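Local coordinates for intergenic-region protein (Escherichia coli CFT073, PDB 2WJ9) that acts as an antirestriction protein of the ArdB family, a hydrolase inhibitor that probably shields incoming DNA from the host's restriction enzymes, at the interface of chains A and B. Numbering follows the deposited sequence. Chains: chain A/B, Intergenic-region protein.

The four contacts are parts of one two-fold symmetric interface between two copies of ArdB. Contacts 1 and 2 are partly twins: each holds Glu152 of one chain against Ser35 and Ala36 of the other. Contact 4, among helices 154-169 and 154-168, lies about 8 Å from contact 2 and 9 Å from contact 1 between C-alpha centres; it shares A:Tyr154 with contact 2 and repeats its Tyr154-Ala155 pairing with the chains exchanged. The arm of chain A runs on to contact 3, its C-alpha centre about 21 Å from that of contact 2. Exchanged arms, an interchain disulfide and the helix packing suggest a stable dimer.

Contact 1: the interface of chains A and B. Residues chain A 35-38; chain B 145, 148-149, 152.
A:Cys37 and B:Cys149 are joined by an interchain disulfide, with SG to SG at 2.0 Å, which ties the N-terminal arm of one ArdB subunit to the end of helix 132-151 of the other. The two cysteines reach the bond differently: SG of A:Cys37 stands anti to its own backbone N (chi1 -176°), whereas SG of B:Cys149 lies beside its backbone N and anti to the carbonyl carbon (chi1 -63°).

The close-fitting side of the contact continues towards B:Glu152, whose side chain bends at chi2 and presents both carboxylate oxygens to the arm. OE2 accepts a hydrogen bond from the hydroxyl OG of A:Ser35 at 2.7 Å, and OE1 takes the backbone N of A:Ala36 at 2.9 Å. Both donors come from the syn side, the amide N standing further out of the carboxylate plane than the hydroxyl. The same OG accepts the backbone N of A:Cys37 at 3.0 Å, so that A:Ser35 links the carboxylate to the turn that delivers the disulfide. Alongside this grip, CB of A:Ala36 packs on CA of B:Glu152 at 3.8 Å.

Towards A:Ala38 the fit is looser. B:Ser145 hides little surface, and its nearest approach, CB to the carbonyl O of A:Ala38, is 4.4 Å. Water fills in here: one molecule joins N and O of A:Ala38 to the carbonyl O of B:Ser145, which lies 3.0 Å from the water oxygen.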
loop_
_atom_site.group_PDB
_atom_site.type_symbol
_atom_site.label_atom_id
_atom_site.label_comp_id
_atom_site.label_asym_id
_atom_site.label_seq_id
_atom_site.Cartn_x
_atom_site.Cartn_y
_atom_site.Cartn_z
ATOM N N SER A 35 7.160 -8.582 -7.548
ATOM C CA SER A 35 5.907 -8.811 -8.258
ATOM C C SER A 35 4.848 -7.792 -7.850
ATOM O O SER A 35 4.799 -7.360 -6.699
ATOM C CB SER A 35 5.398 -10.231 -8.000
ATOM O OG SER A 35 4.117 -10.424 -8.575
ATOM N N ALA A 36 4.002 -7.413 -8.803
ATOM C CA ALA A 36 2.851 -6.564 -8.513
ATOM C C ALA A 36 1.719 -7.327 -7.795
ATOM O O ALA A 36 0.767 -6.714 -7.319
ATOM C CB ALA A 36 2.330 -5.945 -9.803
ATOM N N CYS A 37 1.813 -8.657 -7.728
ATOM C CA CYS A 37 0.840 -9.461 -6.999
ATOM C C CYS A 37 1.091 -9.368 -5.487
ATOM O O CYS A 37 2.165 -9.758 -5.001
ATOM C CB CYS A 37 0.918 -10.924 -7.465
ATOM S SG CYS A 37 -0.302 -12.074 -6.768
ATOM N N ALA A 38 0.101 -8.850 -4.760
ATOM C CA ALA A 38 0.179 -8.671 -3.302
ATOM C C ALA A 38 -0.852 -9.555 -2.608
ATOM O O ALA A 38 -2.025 -9.180 -2.534
ATOM C CB ALA A 38 -0.067 -7.199 -2.937
ATOM N N SER B 145 -6.977 -6.871 -5.787
ATOM C CA SER B 145 -5.907 -7.834 -5.525
ATOM C C SER B 145 -5.827 -8.891 -6.631
ATOM O O SER B 145 -4.744 -9.212 -7.114
ATOM C CB SER B 145 -6.081 -8.489 -4.149
ATOM O OG SER B 145 -7.396 -8.988 -3.953
ATOM N N ALA B 148 -4.559 -7.124 -9.904
ATOM C CA ALA B 148 -3.120 -6.850 -9.786
ATOM C C ALA B 148 -2.289 -8.105 -10.101
ATOM O O ALA B 148 -1.278 -8.039 -10.811
ATOM C CB ALA B 148 -2.784 -6.325 -8.388
ATOM N N CYS B 149 -2.730 -9.251 -9.597
ATOM C CA CYS B 149 -2.006 -10.501 -9.835
ATOM C C CYS B 149 -2.116 -10.981 -11.290
ATOM O O CYS B 149 -1.176 -11.569 -11.822
ATOM C CB CYS B 149 -2.464 -11.604 -8.885
ATOM S SG CYS B 149 -2.141 -11.255 -7.153
ATOM N N GLU B 152 -0.111 -7.898 -13.510
ATOM C CA GLU B 152 1.220 -7.452 -13.062
ATOM C C GLU B 152 1.404 -5.935 -13.259
ATOM O O GLU B 152 2.505 -5.463 -13.554
ATOM C CB GLU B 152 2.338 -8.252 -13.751
ATOM C CG GLU B 152 2.595 -9.634 -13.138
ATOM C CD GLU B 152 3.376 -9.598 -11.825
ATOM O OE1 GLU B 152 3.935 -8.540 -11.453
ATOM O OE2 GLU B 152 3.456 -10.651 -11.165
HETATM O O HOH W 1 -2.574 -8.169 -5.298
#

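Contact 2: the interface of chains A and B. Residues chain A 152, 154; chain B 33-36, 66, 155.
A:Tyr154, at the start of helix 154-169 in this antirestriction-family protein, inserts its ring between two alanines of chain B and buries far more surface than its neighbours here. CB of B:Ala155 sits over the centre of one face, 3.9 Å from the ring centroid; CB of B:Ala36 covers the opposite face at 3.7 Å. Both are CH-pi contacts, and the methyl groups hold the ring like the jaws of a clamp. CG of A:Tyr154 lies anti to the carbonyl carbon (chi1 -68°), directing the ring across the subunit boundary.

The phenol OH fixes the far end of the ring by donating a hydrogen bond to the backbone O of B:Ser34 at 2.9 Å. This acceptor lies at the ring edge, in its plane, although the hydroxyl is tilted 31° from the carbonyl plane. The side chain of B:Leu66 crosses that of A:Tyr154 at about a right angle, with CD1 3.7 Å from CE2, displaced from the ring plane towards the B:Ala155 side.

B:Ala36, the second most buried residue, is held in position by A:Glu152, in the two-fold twin of the grip of B:Glu152 on chain A. Here the backbone N of B:Ala36 donates an almost straight bond to OE1 of A:Glu152 at 2.9 Å, and OG of B:Ser35 donates to the syn lone pair of OE2.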
loop_
_atom_site.group_PDB
_atom_site.type_symbol
_atom_site.label_atom_id
_atom_site.label_comp_id
_atom_site.label_asym_id
_atom_site.label_seq_id
_atom_site.Cartn_x
_atom_site.Cartn_y
_atom_site.Cartn_z
ATOM N N GLU A 152 6.899 8.969 -11.227
ATOM C CA GLU A 152 5.534 8.430 -11.405
ATOM C C GLU A 152 5.499 6.915 -11.673
ATOM O O GLU A 152 4.585 6.420 -12.351
ATOM C CB GLU A 152 4.743 9.198 -12.483
ATOM C CG GLU A 152 4.090 10.481 -11.980
ATOM C CD GLU A 152 3.033 10.237 -10.903
ATOM O OE1 GLU A 152 2.301 9.217 -10.962
ATOM O OE2 GLU A 152 2.944 11.073 -9.984
ATOM N N TYR A 154 4.774 3.410 -10.229
ATOM C CA TYR A 154 4.012 2.782 -9.152
ATOM C C TYR A 154 4.752 1.637 -8.432
ATOM O O TYR A 154 4.480 1.370 -7.257
ATOM C CB TYR A 154 2.646 2.320 -9.685
ATOM C CG TYR A 154 1.714 3.473 -10.056
ATOM C CD1 TYR A 154 0.806 3.990 -9.134
ATOM C CD2 TYR A 154 1.757 4.058 -11.325
ATOM C CE1 TYR A 154 -0.051 5.057 -9.465
ATOM C CE2 TYR A 154 0.901 5.119 -11.668
ATOM C CZ TYR A 154 -0.005 5.606 -10.733
ATOM O OH TYR A 154 -0.837 6.657 -11.069
ATOM N N THR B 33 -5.907 12.174 -9.823
ATOM C CA THR B 33 -5.657 11.097 -10.808
ATOM C C THR B 33 -5.111 9.802 -10.195
ATOM O O THR B 33 -4.699 8.884 -10.924
ATOM C CB THR B 33 -4.674 11.550 -11.922
ATOM O OG1 THR B 33 -3.362 11.737 -11.373
ATOM C CG2 THR B 33 -5.147 12.835 -12.571
ATOM N N SER B 34 -5.135 9.707 -8.868
ATOM C CA SER B 34 -4.539 8.571 -8.167
ATOM C C SER B 34 -3.078 8.340 -8.605
ATOM O O SER B 34 -2.658 7.217 -8.916
ATOM C CB SER B 34 -5.401 7.314 -8.346
ATOM O OG SER B 34 -6.721 7.530 -7.851
ATOM N N SER B 35 -2.326 9.438 -8.613
ATOM C CA SER B 35 -0.887 9.485 -8.922
ATOM C C SER B 35 -0.038 8.522 -8.068
ATOM O O SER B 35 -0.462 8.110 -7.001
ATOM C CB SER B 35 -0.396 10.920 -8.694
ATOM O OG SER B 35 0.985 10.981 -8.403
ATOM N N ALA B 36 1.169 8.199 -8.538
ATOM C CA ALA B 36 2.087 7.325 -7.786
ATOM C C ALA B 36 2.677 8.045 -6.574
ATOM O O ALA B 36 3.243 7.423 -5.679
ATOM C CB ALA B 36 3.211 6.819 -8.683
ATOM N N LEU B 66 -4.559 3.750 -16.460
ATOM C CA LEU B 66 -3.253 3.160 -16.773
ATOM C C LEU B 66 -3.258 1.633 -16.667
ATOM O O LEU B 66 -2.291 0.984 -17.071
ATOM C CB LEU B 66 -2.164 3.727 -15.849
ATOM C CG LEU B 66 -1.862 5.226 -15.961
ATOM C CD1 LEU B 66 -0.872 5.641 -14.866
ATOM C CD2 LEU B 66 -1.339 5.584 -17.336
ATOM N N ALA B 155 0.212 -0.115 -10.769
ATOM C CA ALA B 155 -0.852 0.862 -10.499
ATOM C C ALA B 155 -2.076 0.204 -9.833
ATOM O O ALA B 155 -2.720 0.814 -8.987
ATOM C CB ALA B 155 -1.260 1.594 -11.777
#

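Contact 3: the interface of chains A and B. Residues chain A 40-41; chain B 160, 177, 180-181.
With CG anti to the backbone N (chi1 178°), B:Tyr160 extends from helix 154-168 towards A:Glu40, while A:Thr41 turns OG1 between its backbone N and carbonyl carbon (chi1 60°) and directs it towards the C-terminal end of chain B. In the deposited two-chain assembly of this antirestriction-family protein, B:Tyr160 and the C-terminal residues of chain B receive the N-terminal arm of chain A at separate points. The phenol OH of B:Tyr160 donates a hydrogen bond to the backbone O of A:Glu40 at 2.8 Å. The carbonyl oxygen lies at the edge of the tyrosine ring, in its plane, and the hydroxyl is tilted 22° from the carbonyl plane.

A:Thr41 buries the most surface in this patch and offers different groups to different neighbours. Its CB packs against the terminal methyl CD1 of B:Ile180 at 3.9 Å. The methyl CG2 approaches the backbone O of the same isoleucine at 3.4 Å, close to the end of helix 173-180.

OG1 reaches chain B through a water at 2.7 Å. That water also bonds the carboxylate OD1 of B:Asp181 at 2.7 Å and the backbone O of B:Met177 at 2.7 Å, bridging the threonine hydroxyl to both the helix and the C-terminal residue.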
loop_
_atom_site.group_PDB
_atom_site.type_symbol
_atom_site.label_atom_id
_atom_site.label_comp_id
_atom_site.label_asym_id
_atom_site.label_seq_id
_atom_site.Cartn_x
_atom_site.Cartn_y
_atom_site.Cartn_z
ATOM N N GLU A 40 -1.108 -10.513 0.642
ATOM C CA GLU A 40 -1.420 -10.265 2.045
ATOM C C GLU A 40 -2.726 -9.475 2.196
ATOM O O GLU A 40 -3.004 -8.563 1.415
ATOM C CB GLU A 40 -0.255 -9.579 2.774
ATOM C CG GLU A 40 0.044 -8.132 2.367
ATOM C CD GLU A 40 1.040 -8.001 1.228
ATOM O OE1 GLU A 40 1.718 -6.953 1.178
ATOM O OE2 GLU A 40 1.134 -8.911 0.376
ATOM N N THR A 41 -3.526 -9.858 3.192
ATOM C CA THR A 41 -4.798 -9.198 3.489
ATOM C C THR A 41 -4.706 -8.519 4.857
ATOM O O THR A 41 -4.510 -7.308 4.951
ATOM C CB THR A 41 -5.974 -10.197 3.460
ATOM O OG1 THR A 41 -5.768 -11.223 4.441
ATOM C CG2 THR A 41 -6.105 -10.836 2.082
ATOM N N TYR B 160 -4.926 -1.296 -4.443
ATOM C CA TYR B 160 -5.161 -2.283 -3.391
ATOM C C TYR B 160 -4.613 -1.836 -2.030
ATOM O O TYR B 160 -5.334 -1.860 -1.030
ATOM C CB TYR B 160 -4.566 -3.643 -3.766
ATOM C CG TYR B 160 -4.747 -4.689 -2.676
ATOM C CD1 TYR B 160 -6.010 -5.175 -2.374
ATOM C CD2 TYR B 160 -3.670 -5.158 -1.933
ATOM C CE1 TYR B 160 -6.204 -6.113 -1.370
ATOM C CE2 TYR B 160 -3.849 -6.119 -0.920
ATOM C CZ TYR B 160 -5.128 -6.587 -0.644
ATOM O OH TYR B 160 -5.333 -7.539 0.355
ATOM N N MET B 177 -11.770 -7.889 6.964
ATOM C CA MET B 177 -10.561 -8.710 6.876
ATOM C C MET B 177 -10.892 -10.193 6.979
ATOM O O MET B 177 -10.194 -11.025 6.410
ATOM C CB MET B 177 -9.558 -8.323 7.962
ATOM C CG MET B 177 -8.920 -6.968 7.723
ATOM S SD MET B 177 -7.857 -6.984 6.262
ATOM C CE MET B 177 -8.017 -5.302 5.725
ATOM N N ILE B 180 -12.245 -11.389 3.395
ATOM C CA ILE B 180 -11.242 -11.412 2.323
ATOM C C ILE B 180 -10.018 -12.271 2.647
ATOM O O ILE B 180 -9.127 -12.404 1.808
ATOM C CB ILE B 180 -10.760 -9.983 1.934
ATOM C CG1 ILE B 180 -9.952 -9.326 3.057
ATOM C CG2 ILE B 180 -11.945 -9.109 1.557
ATOM C CD1 ILE B 180 -9.169 -8.106 2.597
ATOM N N ASP B 181 -9.979 -12.838 3.854
ATOM C CA ASP B 181 -8.779 -13.506 4.366
ATOM C C ASP B 181 -8.254 -14.564 3.407
ATOM O O ASP B 181 -9.032 -15.293 2.788
ATOM C CB ASP B 181 -9.053 -14.156 5.722
ATOM C CG ASP B 181 -7.792 -14.674 6.383
ATOM O OD1 ASP B 181 -6.877 -13.860 6.634
ATOM O OD2 ASP B 181 -7.717 -15.894 6.647
ATOM O OXT ASP B 181 -7.039 -14.703 3.250
HETATM O O HOH W 2 -7.501 -11.232 6.465
#

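Contact 4: the interface of chains A and B. Residues chain A 154-155, 157-158; chain B 154, 157-158, 161.
A:Ala155 lays its CB over the centre of one face of the B:Tyr154 ring, 3.6 Å from the ring centroid, in a CH-pi contact. The start of one helix thereby packs against an aromatic ring from the start of the other, in a largely apolar part of the interface of the two ArdB chains. The backbone adds to the fit, with CA of A:Ala155 lying 3.7 Å from CD1 of B:Tyr154. The two tyrosine stems meet at CB to CB, 3.8 Å between A:Tyr154 and B:Tyr154.

Next to the ring, A:Val158 brings CG2 to CD1 of B:Tyr154 at 3.7 Å, its side chain crossing the tyrosine at about a right angle. The same methyl faces its symmetry counterpart, CG2 of B:Val158, at 3.8 Å. The pairing meets obliquely, and CG2 of B:Val158 also reaches the in-plane edge of the A:Tyr154 ring. CB of A:Thr157 touches CG2 of B:Val158 at 3.7 Å, and B:Thr157 flanks A:Val158 in the corresponding way, slightly less closely.

Behind these contacts, helix 154-169 of chain A and helix 154-168 of chain B carry the alanine, threonine and valine so that they face the other chain. Both valines hold CG1 anti to the backbone N, with chi1 172° in chain A and 168° in chain B, and this shared rotamer turns their CG2 methyls towards one another. A more distant contact brings CE1 of B:Tyr161 to 4.1 Å from CG1 of A:Val158.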
loop_
_atom_site.group_PDB
_atom_site.type_symbol
_atom_site.label_atom_id
_atom_site.label_comp_id
_atom_site.label_asym_id
_atom_site.label_seq_id
_atom_site.Cartn_x
_atom_site.Cartn_y
_atom_site.Cartn_z
ATOM N N TYR A 154 4.774 3.410 -10.229
ATOM C CA TYR A 154 4.012 2.782 -9.152
ATOM C C TYR A 154 4.752 1.637 -8.432
ATOM O O TYR A 154 4.480 1.370 -7.257
ATOM C CB TYR A 154 2.646 2.320 -9.685
ATOM C CG TYR A 154 1.714 3.473 -10.056
ATOM C CD1 TYR A 154 0.806 3.990 -9.134
ATOM C CD2 TYR A 154 1.757 4.058 -11.325
ATOM C CE1 TYR A 154 -0.051 5.057 -9.465
ATOM C CE2 TYR A 154 0.901 5.119 -11.668
ATOM C CZ TYR A 154 -0.005 5.606 -10.733
ATOM O OH TYR A 154 -0.837 6.657 -11.069
ATOM N N ALA A 155 5.693 0.978 -9.100
ATOM C CA ALA A 155 6.533 -0.029 -8.415
ATOM C C ALA A 155 7.330 0.576 -7.243
ATOM O O ALA A 155 7.601 -0.107 -6.259
ATOM C CB ALA A 155 7.460 -0.739 -9.400
ATOM N N THR A 157 6.163 3.142 -5.378
ATOM C CA THR A 157 5.100 3.279 -4.366
ATOM C C THR A 157 4.862 1.952 -3.628
ATOM O O THR A 157 4.677 1.925 -2.413
ATOM C CB THR A 157 3.771 3.721 -5.019
ATOM O OG1 THR A 157 4.010 4.795 -5.939
ATOM C CG2 THR A 157 2.733 4.152 -3.968
ATOM N N VAL A 158 4.873 0.853 -4.376
ATOM C CA VAL A 158 4.714 -0.478 -3.782
ATOM C C VAL A 158 5.887 -0.804 -2.830
ATOM O O VAL A 158 5.679 -1.335 -1.736
ATOM C CB VAL A 158 4.566 -1.553 -4.883
ATOM C CG1 VAL A 158 4.587 -2.984 -4.297
ATOM C CG2 VAL A 158 3.282 -1.313 -5.676
ATOM N N TYR B 154 1.541 -2.452 -11.497
ATOM C CA TYR B 154 1.761 -1.906 -10.152
ATOM C C TYR B 154 0.768 -0.798 -9.779
ATOM O O TYR B 154 0.507 -0.566 -8.602
ATOM C CB TYR B 154 3.206 -1.411 -9.988
ATOM C CG TYR B 154 4.232 -2.522 -9.889
ATOM C CD1 TYR B 154 4.529 -3.119 -8.665
ATOM C CD2 TYR B 154 4.910 -2.972 -11.018
ATOM C CE1 TYR B 154 5.467 -4.143 -8.568
ATOM C CE2 TYR B 154 5.858 -3.997 -10.927
ATOM C CZ TYR B 154 6.128 -4.579 -9.700
ATOM O OH TYR B 154 7.074 -5.590 -9.612
ATOM N N THR B 157 -1.913 -2.629 -7.962
ATOM C CA THR B 157 -1.349 -2.926 -6.630
ATOM C C THR B 157 -1.460 -1.722 -5.681
ATOM O O THR B 157 -1.848 -1.856 -4.513
ATOM C CB THR B 157 0.147 -3.365 -6.713
ATOM O OG1 THR B 157 0.375 -4.199 -7.860
ATOM C CG2 THR B 157 0.587 -4.109 -5.444
ATOM N N VAL B 158 -1.118 -0.533 -6.177
ATOM C CA VAL B 158 -1.227 0.660 -5.352
ATOM C C VAL B 158 -2.674 0.969 -4.921
ATOM O O VAL B 158 -2.902 1.293 -3.757
ATOM C CB VAL B 158 -0.565 1.866 -6.035
ATOM C CG1 VAL B 158 -0.924 3.166 -5.315
ATOM C CG2 VAL B 158 0.955 1.651 -6.115
ATOM N N TYR B 161 -3.346 -1.418 -1.991
ATOM C CA TYR B 161 -2.730 -0.976 -0.726
ATOM C C TYR B 161 -3.463 0.257 -0.143
ATOM O O TYR B 161 -3.664 0.364 1.063
ATOM C CB TYR B 161 -1.220 -0.696 -0.897
ATOM C CG TYR B 161 -0.331 -1.935 -0.883
ATOM C CD1 TYR B 161 0.388 -2.313 -2.006
ATOM C CD2 TYR B 161 -0.188 -2.715 0.270
ATOM C CE1 TYR B 161 1.201 -3.445 -2.002
ATOM C CE2 TYR B 161 0.630 -3.848 0.278
ATOM C CZ TYR B 161 1.311 -4.207 -0.863
ATOM O OH TYR B 161 2.122 -5.321 -0.882
#